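PDB 5LG5: allantoin racemase from Pseudomonas fluorescens, which interconverts the two enantiomers of allantoin, and probably racemises other 5-monosubstituted hydantoins as well. Local coordinates for residues Ala56-Val61 with Gln85-Val90; Val113-Arg118 with Gly181-Leu186; Ser142-Leu147 with Val154-Ala159. One frame throughout, in Å; residues are numbered along the deposited sequence.

Contact 1: Ala56-Val61 with Gln85-Val90; sequences AVMDRV and QELLNV
Met58 and Leu87 meet at about a right angle, and so do Val61 and Leu88. The two pairs, part of an alpha/beta fold, join helix 47-63 to helix 81-87 and to the residue just past its end. Helix 47-63 leads into strand 70-74 of a parallel sheet, and helix 81-87 is the helical arm of the beta-alpha-beta crossover from that strand to strand 92-94.

In the first pair, one methyl does the work from the Leu87 side. Leu87 CD1 lies 3.9 Å from Met58 CG and as close to Met58 SD, with Met58 CB only slightly farther, so the methyl rests against the middle of the thioether chain and not on its tip. The leucine's chi2 of 170° sets CD1 anti to CA, making it the far-reaching branch. Met58 turns about its CG-SD bond (chi3 -107°), which directs its terminal methyl away from Leu87. Tyr51 of the second subunit packs on Met58 and Phe48 of that subunit on Leu87, placing this pair at the subunit boundary.

Leu88 is the first residue after the helix to leave helical geometry. Lys221 NZ bonds there to the carbonyl oxygens of Gln85, Glu86 and Leu88, a positive group at the helix end that would probably balance its partial negative charge.

The second pair is built differently, because the leucine offers both branches to a single methyl. Leu84 touches both Met58 and Val61, while Val71 of strand 70-74 lies against Leu88. Val61 CG1 stands 4.0 Å from Leu88 CD1 and 4.2 Å from Leu88 CD2, almost evenly addressed by the fork.

Contact 2: Val113-Arg118 with Gly181-Leu186; sequences VTTLDR and GGMAGL
Met183 reaches from its loop to the end of strand 110-114, where its terminal methyl meets the backbone of Val113 and Thr114 and the side chain of Thr115. At the base, Met183 CB is directed toward the 113-118 segment but is still 6.2 Å from Val113 O, the distance the remaining chain must span. CG comes next, anti to the carbonyl carbon of Met183, and it too stops short, 5.5 Å from Val113 O. With chi2 at 180° and chi3 at -170°, everything beyond CG is straight, and this extension delivers the sulfur and methyl across the gap. SD is the first atom to touch, 3.7 Å from Val113 O.

The setting is the second parallel sheet of this racemase fold, in which strands 110-114 and 175-179 lie next to each other. Residues 181-186 form part of the loop that follows strand 175-179, so Met183 folds back from that loop over the end of the neighbouring strand. Ile160 and Leu149, from two further helices, also pack on its side chain.

At the tip, CE is likewise 3.7 Å from Val113 O and lies 3.8 Å from Thr114 C, a plain van der Waals contact with the backbone. On the side of Thr115, CG2 approaches CE obliquely at 4.2 Å. Thr114 OG1 hydrogen-bonds to Gly179 O and also to Thr119 OG1, with a long, weak bond from Thr115 OG1 besides.

Behind Met183 its own chain reverses in a type II turn, closed by Leu186 N bonding to Met183 O at 3.1 Å. Gly185 occupies the third position with phi 92°, and its N bonds to Asp200 OD2.

Contact 3: Ser142-Leu147 with Val154-Ala159; sequences SGMAVL and VAAMEA
The carbonyl oxygens of Ser142 and Ala159 share one water, which donates to both: 2.9 Å from the water oxygen to Ala159 O and 3.1 Å to Ser142 O. No direct hydrogen bond links the two segments, so this bridge is their polar tie. Beside it the backbones run close, and Ala159 CB sits 3.6 Å from Ser142 O.

The same methyl receives Met144 CG at 3.7 Å. Met144 then bends at chi2 (-118°), which lays its sulfur alongside the helix: SD is 3.6 Å from Ala156 CA and 3.7 Å from Ala155 O. Three small residues, Ala155, Ala156 and Ala159, thus present the helix surface, allowing the thioether to settle against the helix backbone itself.

Ser142 also ties the loop to the sheet. Its OG, placed between the backbone N and the carbonyl carbon (chi1 65°), donates to Thr114 O of the adjacent strand and accepts a weak bond from Met144 N at 3.4 Å. Gly143 makes the turn between them at phi 95°.

The loop leaving strand 136-141 therefore packs on helix 153-171, the helix that leads on to strand 175-179; this connection passes strand 110-114, which lies between the two in the sheet, and is a beta-alpha-beta crossover of a parallel alpha/beta fold.

The three contacts follow the two-sheet build of the chain, whose two parallel sheets have the same 2-1-3-4 strand order. Contact 1, first in sequence, lies among helices beside the first sheet; contacts 2 and 3 lie at strand ends, loops and a helix beside the second, with both segments of contact 3 falling between those of contact 2. The centres of contacts 2 and 3 are about 8 Å apart, and probable backbone hydrogen bonds join them. Contact 1 lies on the opposite side of the chain's centre, its centre about 24 Å from that of contact 2 and about 31 Å from that of contact 3. Subunit assembly nevertheless links the halves: Glu86 OE2 pairs with Arg118 NH2 of the second subunit.

Contact 1: Ala56-Val61 with Gln85-Val90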
ATOM      1  N   ALA E  56       3.558   2.857  32.539  1.00 15.15           N
ATOM      2  CA  ALA E  56       4.015   3.870  33.485  1.00 12.97           C
ATOM      3  C   ALA E  56       3.285   5.184  33.277  1.00 14.35           C
ATOM      4  O   ALA E  56       2.837   5.804  34.239  1.00 13.83           O
ATOM      5  CB  ALA E  56       5.516   4.068  33.353  1.00 12.23           C
ATOM      6  N   VAL E  57       3.170   5.605  32.016  1.00 14.76           N
ATOM      7  CA  VAL E  57       2.514   6.869  31.687  1.00 13.83           C
ATOM      8  C   VAL E  57       1.034   6.810  32.042  1.00 14.22           C
ATOM      9  O   VAL E  57       0.485   7.731  32.649  1.00 14.13           O
ATOM     10  CB  VAL E  57       2.714   7.233  30.182  1.00 15.74           C
ATOM     11  CG1 VAL E  57       1.758   8.343  29.751  1.00 13.06           C
ATOM     12  CG2 VAL E  57       4.174   7.637  29.914  1.00 12.86           C
ATOM     13  N   MET E  58       0.390   5.713  31.658  1.00 13.28           N
ATOM     14  CA  MET E  58      -1.016   5.498  31.991  1.00 12.79           C
ATOM     15  C   MET E  58      -1.237   5.546  33.501  1.00 13.47           C
ATOM     16  O   MET E  58      -2.142   6.220  33.998  1.00 14.93           O
ATOM     17  CB  MET E  58      -1.492   4.156  31.417  1.00 14.48           C
ATOM     18  CG  MET E  58      -1.783   4.174  29.922  1.00 13.81           C
ATOM     19  SD  MET E  58      -2.395   2.574  29.332  1.00 16.50           S
ATOM     20  CE  MET E  58      -0.939   2.043  28.451  1.00 14.56           C
ATOM     21  N   ASP E  59      -0.373   4.843  34.217  1.00 14.14           N
ATOM     22  CA  ASP E  59      -0.370   4.854  35.679  1.00 17.58           C
ATOM     23  C   ASP E  59      -0.252   6.280  36.248  1.00 14.64           C
ATOM     24  O   ASP E  59      -1.036   6.703  37.106  1.00 12.67           O
ATOM     25  CB  ASP E  59       0.788   3.973  36.174  1.00 15.88           C
ATOM     26  CG  ASP E  59       0.908   3.950  37.695  1.00 21.85           C
ATOM     27  OD1 ASP E  59       1.915   4.461  38.248  1.00 17.99           O
ATOM     28  OD2 ASP E  59      -0.006   3.394  38.329  1.00 13.53           O
ATOM     29  N   ARG E  60       0.710   7.033  35.728  1.00 17.40           N
ATOM     30  CA  ARG E  60       0.999   8.386  36.218  1.00 14.39           C
ATOM     31  C   ARG E  60      -0.170   9.335  36.007  1.00 14.43           C
ATOM     32  O   ARG E  60      -0.482  10.174  36.851  1.00 13.26           O
ATOM     33  CB  ARG E  60       2.244   8.941  35.524  1.00 15.21           C
ATOM     34  CG  ARG E  60       2.833  10.206  36.151  1.00 14.43           C
ATOM     35  CD  ARG E  60       3.076  10.052  37.649  1.00 17.31           C
ATOM     36  NE  ARG E  60       3.147  11.329  38.365  1.00 18.50           N
ATOM     37  CZ  ARG E  60       2.105  12.020  38.824  1.00 18.06           C
ATOM     38  NH1 ARG E  60       0.864  11.596  38.621  1.00 15.10           N
ATOM     39  NH2 ARG E  60       2.311  13.154  39.475  1.00 19.65           N
ATOM     40  N   VAL E  61      -0.800   9.212  34.850  1.00 15.32           N
ATOM     41  CA  VAL E  61      -1.920  10.068  34.503  1.00 13.28           C
ATOM     42  C   VAL E  61      -3.152   9.731  35.345  1.00 14.84           C
ATOM     43  O   VAL E  61      -3.866  10.625  35.809  1.00 14.91           O
ATOM     44  CB  VAL E  61      -2.215   9.987  32.986  1.00 13.48           C
ATOM     45  CG1 VAL E  61      -3.535  10.685  32.644  1.00 12.95           C
ATOM     46  CG2 VAL E  61      -1.019  10.563  32.193  1.00  9.91           C
ATOM     47  N   GLN E  85      -6.212   6.937  25.620  1.00 11.14           N
ATOM     48  CA  GLN E  85      -7.453   7.287  24.926  1.00 12.09           C
ATOM     49  C   GLN E  85      -8.665   6.506  25.429  1.00 10.11           C
ATOM     50  O   GLN E  85      -9.785   7.025  25.441  1.00 11.02           O
ATOM     51  CB  GLN E  85      -7.294   7.155  23.406  1.00  9.41           C
ATOM     52  CG  GLN E  85      -6.451   8.287  22.775  1.00 10.05           C
ATOM     53  CD  GLN E  85      -6.237   8.092  21.290  1.00 14.65           C
ATOM     54  OE1 GLN E  85      -5.663   7.089  20.873  1.00 13.03           O
ATOM     55  NE2 GLN E  85      -6.714   9.039  20.478  1.00 15.75           N
ATOM     56  N   GLU E  86      -8.455   5.259  25.830  1.00 11.68           N
ATOM     57  CA  GLU E  86      -9.547   4.469  26.411  1.00 10.38           C
ATOM     58  C   GLU E  86      -9.833   4.958  27.807  1.00 12.04           C
ATOM     59  O   GLU E  86     -10.984   5.116  28.197  1.00 12.44           O
ATOM     60  CB  GLU E  86      -9.162   3.004  26.498  1.00 10.80           C
ATOM     61  CG  GLU E  86      -9.162   2.282  25.187  1.00 13.78           C
ATOM     62  CD  GLU E  86      -8.979   0.801  25.372  1.00 13.81           C
ATOM     63  OE1 GLU E  86      -8.769   0.377  26.536  1.00 12.62           O
ATOM     64  OE2 GLU E  86      -9.008   0.075  24.353  1.00 12.77           O
ATOM     65  N   LEU E  87      -8.757   5.169  28.566  1.00 11.81           N
ATOM     66  CA  LEU E  87      -8.862   5.548  29.965  1.00 13.50           C
ATOM     67  C   LEU E  87      -9.476   6.929  30.154  1.00 15.04           C
ATOM     68  O   LEU E  87     -10.195   7.162  31.125  1.00 15.45           O
ATOM     69  CB  LEU E  87      -7.479   5.512  30.611  1.00 13.89           C
ATOM     70  CG  LEU E  87      -6.897   4.102  30.746  1.00 14.84           C
ATOM     71  CD1 LEU E  87      -5.451   4.189  31.165  1.00 12.00           C
ATOM     72  CD2 LEU E  87      -7.720   3.303  31.768  1.00 19.36           C
ATOM     73  N   LEU E  88      -9.202   7.840  29.221  1.00 11.03           N
ATOM     74  CA  LEU E  88      -9.559   9.243  29.421  1.00 10.92           C
ATOM     75  C   LEU E  88     -10.747   9.702  28.574  1.00 13.11           C
ATOM     76  O   LEU E  88     -11.013   9.136  27.521  1.00 11.59           O
ATOM     77  CB  LEU E  88      -8.343  10.112  29.112  1.00  9.74           C
ATOM     78  CG  LEU E  88      -7.130   9.867  30.002  1.00 11.12           C
ATOM     79  CD1 LEU E  88      -5.917  10.620  29.464  1.00 10.57           C
ATOM     80  CD2 LEU E  88      -7.493  10.364  31.388  1.00 15.36           C
ATOM     81  N   ASN E  89     -11.439  10.743  29.032  1.00 13.47           N
ATOM     82  CA  ASN E  89     -12.446  11.428  28.226  1.00 13.97           C
ATOM     83  C   ASN E  89     -12.001  12.840  27.871  1.00 12.39           C
ATOM     84  O   ASN E  89     -12.818  13.752  27.773  1.00 14.65           O
ATOM     85  CB  ASN E  89     -13.803  11.473  28.943  1.00 18.19           C
ATOM     86  CG  ASN E  89     -14.408  10.103  29.134  1.00 23.02           C
ATOM     87  OD1 ASN E  89     -13.981   9.331  29.993  1.00 29.15           O
ATOM     88  ND2 ASN E  89     -15.418   9.791  28.329  1.00 24.53           N
ATOM     89  N   VAL E  90     -10.691  13.018  27.739  1.00 10.84           N
ATOM     90  CA  VAL E  90     -10.118  14.257  27.242  1.00 12.06           C
ATOM     91  C   VAL E  90      -9.146  13.924  26.120  1.00 10.77           C
ATOM     92  O   VAL E  90      -8.676  12.786  26.037  1.00 12.61           O
ATOM     93  CB  VAL E  90      -9.399  15.032  28.357  1.00  7.98           C
ATOM     94  CG1 VAL E  90     -10.408  15.408  29.448  1.00 10.60           C
ATOM     95  CG2 VAL E  90      -8.242  14.220  28.914  1.00  9.56           C
TER

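Contact 2: Val113-Arg118 with Gly181-Leu186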
ATOM      1  N   VAL E 113      14.369  12.936  12.776  1.00 11.18           N
ATOM      2  CA  VAL E 113      15.708  12.638  13.250  1.00 13.44           C
ATOM      3  C   VAL E 113      15.599  12.194  14.687  1.00 13.04           C
ATOM      4  O   VAL E 113      15.142  12.951  15.540  1.00 14.54           O
ATOM      5  CB  VAL E 113      16.666  13.837  13.163  1.00 13.32           C
ATOM      6  CG1 VAL E 113      18.000  13.462  13.788  1.00 14.59           C
ATOM      7  CG2 VAL E 113      16.840  14.286  11.711  1.00 12.47           C
ATOM      8  N   THR E 114      15.985  10.956  14.960  1.00 15.51           N
ATOM      9  CA  THR E 114      15.871  10.460  16.324  1.00 14.10           C
ATOM     10  C   THR E 114      17.262  10.231  16.898  1.00 16.06           C
ATOM     11  O   THR E 114      18.265  10.707  16.342  1.00 14.18           O
ATOM     12  CB  THR E 114      14.979   9.172  16.415  1.00 13.75           C
ATOM     13  OG1 THR E 114      14.748   8.813  17.787  1.00 16.61           O
ATOM     14  CG2 THR E 114      15.606   8.000  15.676  1.00 12.65           C
ATOM     15  N   THR E 115      17.296   9.505  18.013  1.00 14.25           N
ATOM     16  CA  THR E 115      18.504   9.248  18.779  1.00 16.36           C
ATOM     17  C   THR E 115      19.246   8.022  18.282  1.00 17.61           C
ATOM     18  O   THR E 115      20.191   8.121  17.493  1.00 16.00           O
ATOM     19  CB  THR E 115      18.129   9.017  20.242  1.00 19.86           C
ATOM     20  OG1 THR E 115      16.992   8.135  20.297  1.00 16.75           O
ATOM     21  CG2 THR E 115      17.776  10.344  20.900  1.00 18.25           C
ATOM     22  N   LEU E 116      18.816   6.860  18.763  1.00 13.64           N
ATOM     23  CA  LEU E 116      19.456   5.602  18.427  1.00 10.44           C
ATOM     24  C   LEU E 116      18.835   4.911  17.219  1.00 13.71           C
ATOM     25  O   LEU E 116      17.627   5.020  16.957  1.00 14.41           O
ATOM     26  CB  LEU E 116      19.426   4.667  19.630  1.00 12.42           C
ATOM     27  CG  LEU E 116      20.243   5.174  20.830  1.00 17.25           C
ATOM     28  CD1 LEU E 116      20.274   4.121  21.925  1.00 16.87           C
ATOM     29  CD2 LEU E 116      21.650   5.558  20.414  1.00 15.84           C
ATOM     30  N   ASP E 117      19.673   4.198  16.486  1.00  9.17           N
ATOM     31  CA  ASP E 117      19.244   3.437  15.336  1.00 12.34           C
ATOM     32  C   ASP E 117      18.171   2.419  15.705  1.00 13.51           C
ATOM     33  O   ASP E 117      17.234   2.176  14.953  1.00 10.86           O
ATOM     34  CB  ASP E 117      20.447   2.746  14.698  1.00 14.07           C
ATOM     35  CG  ASP E 117      20.048   1.786  13.608  1.00 14.79           C
ATOM     36  OD1 ASP E 117      19.558   2.253  12.550  1.00 13.17           O
ATOM     37  OD2 ASP E 117      20.185   0.556  13.834  1.00 15.26           O
ATOM     38  N   ARG E 118      18.280   1.850  16.896  1.00 14.03           N
ATOM     39  CA  ARG E 118      17.341   0.804  17.288  1.00 13.99           C
ATOM     40  C   ARG E 118      15.941   1.326  17.559  1.00 12.14           C
ATOM     41  O   ARG E 118      14.999   0.536  17.659  1.00 12.62           O
ATOM     42  CB  ARG E 118      17.876   0.028  18.482  1.00 10.29           C
ATOM     43  CG  ARG E 118      17.919   0.831  19.772  1.00 14.23           C
ATOM     44  CD  ARG E 118      18.369  -0.047  20.936  1.00 14.39           C
ATOM     45  NE  ARG E 118      17.349  -1.040  21.264  1.00 13.95           N
ATOM     46  CZ  ARG E 118      17.548  -2.125  22.005  1.00 17.14           C
ATOM     47  NH1 ARG E 118      18.751  -2.397  22.493  1.00 14.67           N
ATOM     48  NH2 ARG E 118      16.536  -2.952  22.240  1.00 13.16           N
ATOM     49  N   GLY E 181      11.740  13.429  22.723  1.00 26.36           N
ATOM     50  CA  GLY E 181      11.192  14.406  23.656  1.00 24.85           C
ATOM     51  C   GLY E 181      12.277  15.290  24.260  1.00 27.42           C
ATOM     52  O   GLY E 181      12.075  16.485  24.492  1.00 30.08           O
ATOM     53  N   GLY E 182      13.435  14.689  24.523  1.00 24.44           N
ATOM     54  CA  GLY E 182      14.572  15.412  25.063  1.00 28.66           C
ATOM     55  C   GLY E 182      15.232  16.336  24.054  1.00 31.79           C
ATOM     56  O   GLY E 182      16.196  17.037  24.378  1.00 29.53           O
ATOM     57  N   MET E 183      14.724  16.338  22.824  1.00 25.68           N
ATOM     58  CA  MET E 183      15.208  17.286  21.824  1.00 26.62           C
ATOM     59  C   MET E 183      14.398  18.583  21.855  1.00 26.66           C
ATOM     60  O   MET E 183      14.679  19.517  21.096  1.00 24.70           O
ATOM     61  CB  MET E 183      15.159  16.678  20.426  1.00 26.11           C
ATOM     62  CG  MET E 183      16.254  15.653  20.152  1.00 26.96           C
ATOM     63  SD  MET E 183      16.064  15.034  18.474  1.00 23.70           S
ATOM     64  CE  MET E 183      17.232  13.664  18.467  1.00 20.25           C
ATOM     65  N   ALA E 184      13.386  18.635  22.718  1.00 25.33           N
ATOM     66  CA  ALA E 184      12.516  19.813  22.788  1.00 27.37           C
ATOM     67  C   ALA E 184      13.317  21.117  22.832  1.00 28.02           C
ATOM     68  O   ALA E 184      14.288  21.223  23.582  1.00 24.41           O
ATOM     69  CB  ALA E 184      11.578  19.727  23.994  1.00 24.96           C
ATOM     70  N   GLY E 185      12.946  22.066  21.971  1.00 25.79           N
ATOM     71  CA  GLY E 185      13.514  23.405  21.966  1.00 25.10           C
ATOM     72  C   GLY E 185      14.698  23.581  21.044  1.00 28.20           C
ATOM     73  O   GLY E 185      15.200  24.691  20.859  1.00 30.95           O
ATOM     74  N   LEU E 186      15.093  22.492  20.398  1.00 27.65           N
ATOM     75  CA  LEU E 186      16.336  22.472  19.650  1.00 34.57           C
ATOM     76  C   LEU E 186      16.070  22.808  18.177  1.00 30.91           C
ATOM     77  O   LEU E 186      17.001  22.868  17.358  1.00 26.06           O
ATOM     78  CB  LEU E 186      17.002  21.098  19.798  1.00 31.38           C
ATOM     79  CG  LEU E 186      18.273  20.975  20.646  1.00 33.72           C
ATOM     80  CD1 LEU E 186      18.231  21.875  21.881  1.00 36.56           C
ATOM     81  CD2 LEU E 186      18.506  19.528  21.054  1.00 25.31           C
TER

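Contact 3: Ser142-Leu147 with Val154-Ala159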
ATOM      1  N   SER E 142      20.522  10.000  14.896  1.00 16.12           N
ATOM      2  CA  SER E 142      21.742  10.776  15.053  1.00 19.76           C
ATOM      3  C   SER E 142      22.878   9.881  15.553  1.00 19.97           C
ATOM      4  O   SER E 142      24.046  10.166  15.309  1.00 17.69           O
ATOM      5  CB  SER E 142      21.494  11.947  16.003  1.00 18.06           C
ATOM      6  OG  SER E 142      21.196  11.473  17.295  1.00 21.22           O
ATOM      7  N   GLY E 143      22.533   8.822  16.285  1.00 21.91           N
ATOM      8  CA  GLY E 143      23.529   7.903  16.815  1.00 18.02           C
ATOM      9  C   GLY E 143      23.930   8.254  18.239  1.00 20.83           C
ATOM     10  O   GLY E 143      24.868   7.683  18.803  1.00 24.33           O
ATOM     11  N   MET E 144      23.203   9.193  18.826  1.00 16.95           N
ATOM     12  CA  MET E 144      23.472   9.622  20.190  1.00 25.39           C
ATOM     13  C   MET E 144      22.313   9.216  21.081  1.00 25.62           C
ATOM     14  O   MET E 144      21.154   9.405  20.709  1.00 24.23           O
ATOM     15  CB  MET E 144      23.624  11.143  20.259  1.00 27.86           C
ATOM     16  CG  MET E 144      24.399  11.756  19.116  1.00 29.03           C
ATOM     17  SD  MET E 144      25.894  12.571  19.685  1.00 38.89           S
ATOM     18  CE  MET E 144      26.891  11.155  20.122  1.00 32.56           C
ATOM     19  N   ALA E 145      22.613   8.653  22.248  1.00 28.24           N
ATOM     20  CA  ALA E 145      21.562   8.269  23.189  1.00 22.49           C
ATOM     21  C   ALA E 145      20.833   9.498  23.716  1.00 30.10           C
ATOM     22  O   ALA E 145      21.375  10.611  23.683  1.00 29.04           O
ATOM     23  CB  ALA E 145      22.127   7.446  24.338  1.00 26.99           C
ATOM     24  N   VAL E 146      19.604   9.290  24.195  1.00 27.73           N
ATOM     25  CA  VAL E 146      18.775  10.372  24.720  1.00 26.37           C
ATOM     26  C   VAL E 146      19.502  11.230  25.762  1.00 29.77           C
ATOM     27  O   VAL E 146      19.492  12.459  25.676  1.00 31.15           O
ATOM     28  CB  VAL E 146      17.466   9.828  25.340  1.00 22.53           C
ATOM     29  CG1 VAL E 146      16.668  10.952  25.967  1.00 31.42           C
ATOM     30  CG2 VAL E 146      16.623   9.103  24.281  1.00 31.03           C
ATOM     31  N   LEU E 147      20.152  10.590  26.729  1.00 31.01           N
ATOM     32  CA  LEU E 147      20.783  11.333  27.820  1.00 33.88           C
ATOM     33  C   LEU E 147      22.024  12.079  27.361  1.00 33.68           C
ATOM     34  O   LEU E 147      22.439  13.054  27.987  1.00 35.39           O
ATOM     35  CB  LEU E 147      21.125  10.401  28.986  1.00 31.02           C
ATOM     36  CG  LEU E 147      19.950   9.650  29.620  1.00 32.18           C
ATOM     37  CD1 LEU E 147      20.461   8.727  30.704  1.00 27.93           C
ATOM     38  CD2 LEU E 147      18.947  10.645  30.193  1.00 26.46           C
ATOM     39  N   VAL E 154      27.081  19.640  22.331  1.00 21.30           N
ATOM     40  CA  VAL E 154      27.682  20.176  21.124  1.00 21.49           C
ATOM     41  C   VAL E 154      27.739  19.044  20.109  1.00 21.35           C
ATOM     42  O   VAL E 154      27.343  19.208  18.957  1.00 17.34           O
ATOM     43  CB  VAL E 154      29.082  20.788  21.361  1.00 19.83           C
ATOM     44  CG1 VAL E 154      29.725  21.169  20.024  1.00 14.24           C
ATOM     45  CG2 VAL E 154      28.984  22.008  22.286  1.00 16.47           C
ATOM     46  N   ALA E 155      28.215  17.888  20.559  1.00 17.01           N
ATOM     47  CA  ALA E 155      28.307  16.727  19.689  1.00 23.94           C
ATOM     48  C   ALA E 155      26.917  16.250  19.282  1.00 23.64           C
ATOM     49  O   ALA E 155      26.699  15.860  18.128  1.00 24.58           O
ATOM     50  CB  ALA E 155      29.060  15.610  20.387  1.00 23.40           C
ATOM     51  N   ALA E 156      25.976  16.314  20.223  1.00 20.77           N
ATOM     52  CA  ALA E 156      24.611  15.876  19.959  1.00 26.57           C
ATOM     53  C   ALA E 156      23.960  16.709  18.864  1.00 26.68           C
ATOM     54  O   ALA E 156      23.401  16.167  17.904  1.00 23.72           O
ATOM     55  CB  ALA E 156      23.779  15.956  21.232  1.00 26.77           C
ATOM     56  N   MET E 157      24.059  18.025  19.005  1.00 18.54           N
ATOM     57  CA  MET E 157      23.474  18.946  18.050  1.00 21.54           C
ATOM     58  C   MET E 157      24.060  18.728  16.651  1.00 25.92           C
ATOM     59  O   MET E 157      23.336  18.705  15.652  1.00 23.91           O
ATOM     60  CB  MET E 157      23.688  20.378  18.543  1.00 24.72           C
ATOM     61  CG  MET E 157      23.345  21.453  17.539  1.00 28.76           C
ATOM     62  SD  MET E 157      21.638  21.498  16.959  1.00 40.29           S
ATOM     63  CE  MET E 157      20.784  21.785  18.502  1.00 31.78           C
ATOM     64  N   GLU E 158      25.376  18.570  16.580  1.00 22.59           N
ATOM     65  CA  GLU E 158      26.025  18.314  15.306  1.00 19.55           C
ATOM     66  C   GLU E 158      25.569  17.005  14.651  1.00 20.51           C
ATOM     67  O   GLU E 158      25.335  16.965  13.441  1.00 18.69           O
ATOM     68  CB  GLU E 158      27.547  18.331  15.480  1.00 16.66           C
ATOM     69  CG  GLU E 158      28.318  18.456  14.184  1.00 23.29           C
ATOM     70  CD  GLU E 158      27.881  19.624  13.308  1.00 28.48           C
ATOM     71  OE1 GLU E 158      27.584  20.719  13.835  1.00 25.86           O
ATOM     72  OE2 GLU E 158      27.847  19.442  12.071  1.00 35.32           O
ATOM     73  N   ALA E 159      25.445  15.944  15.440  1.00 16.34           N
ATOM     74  CA  ALA E 159      25.004  14.655  14.910  1.00 20.88           C
ATOM     75  C   ALA E 159      23.579  14.748  14.362  1.00 22.76           C
ATOM     76  O   ALA E 159      23.258  14.153  13.327  1.00 22.13           O
ATOM     77  CB  ALA E 159      25.093  13.583  15.980  1.00 20.82           C
TER
HETATM   78  O   HOH W   1      24.784  11.763  12.793  1.00 23.51           O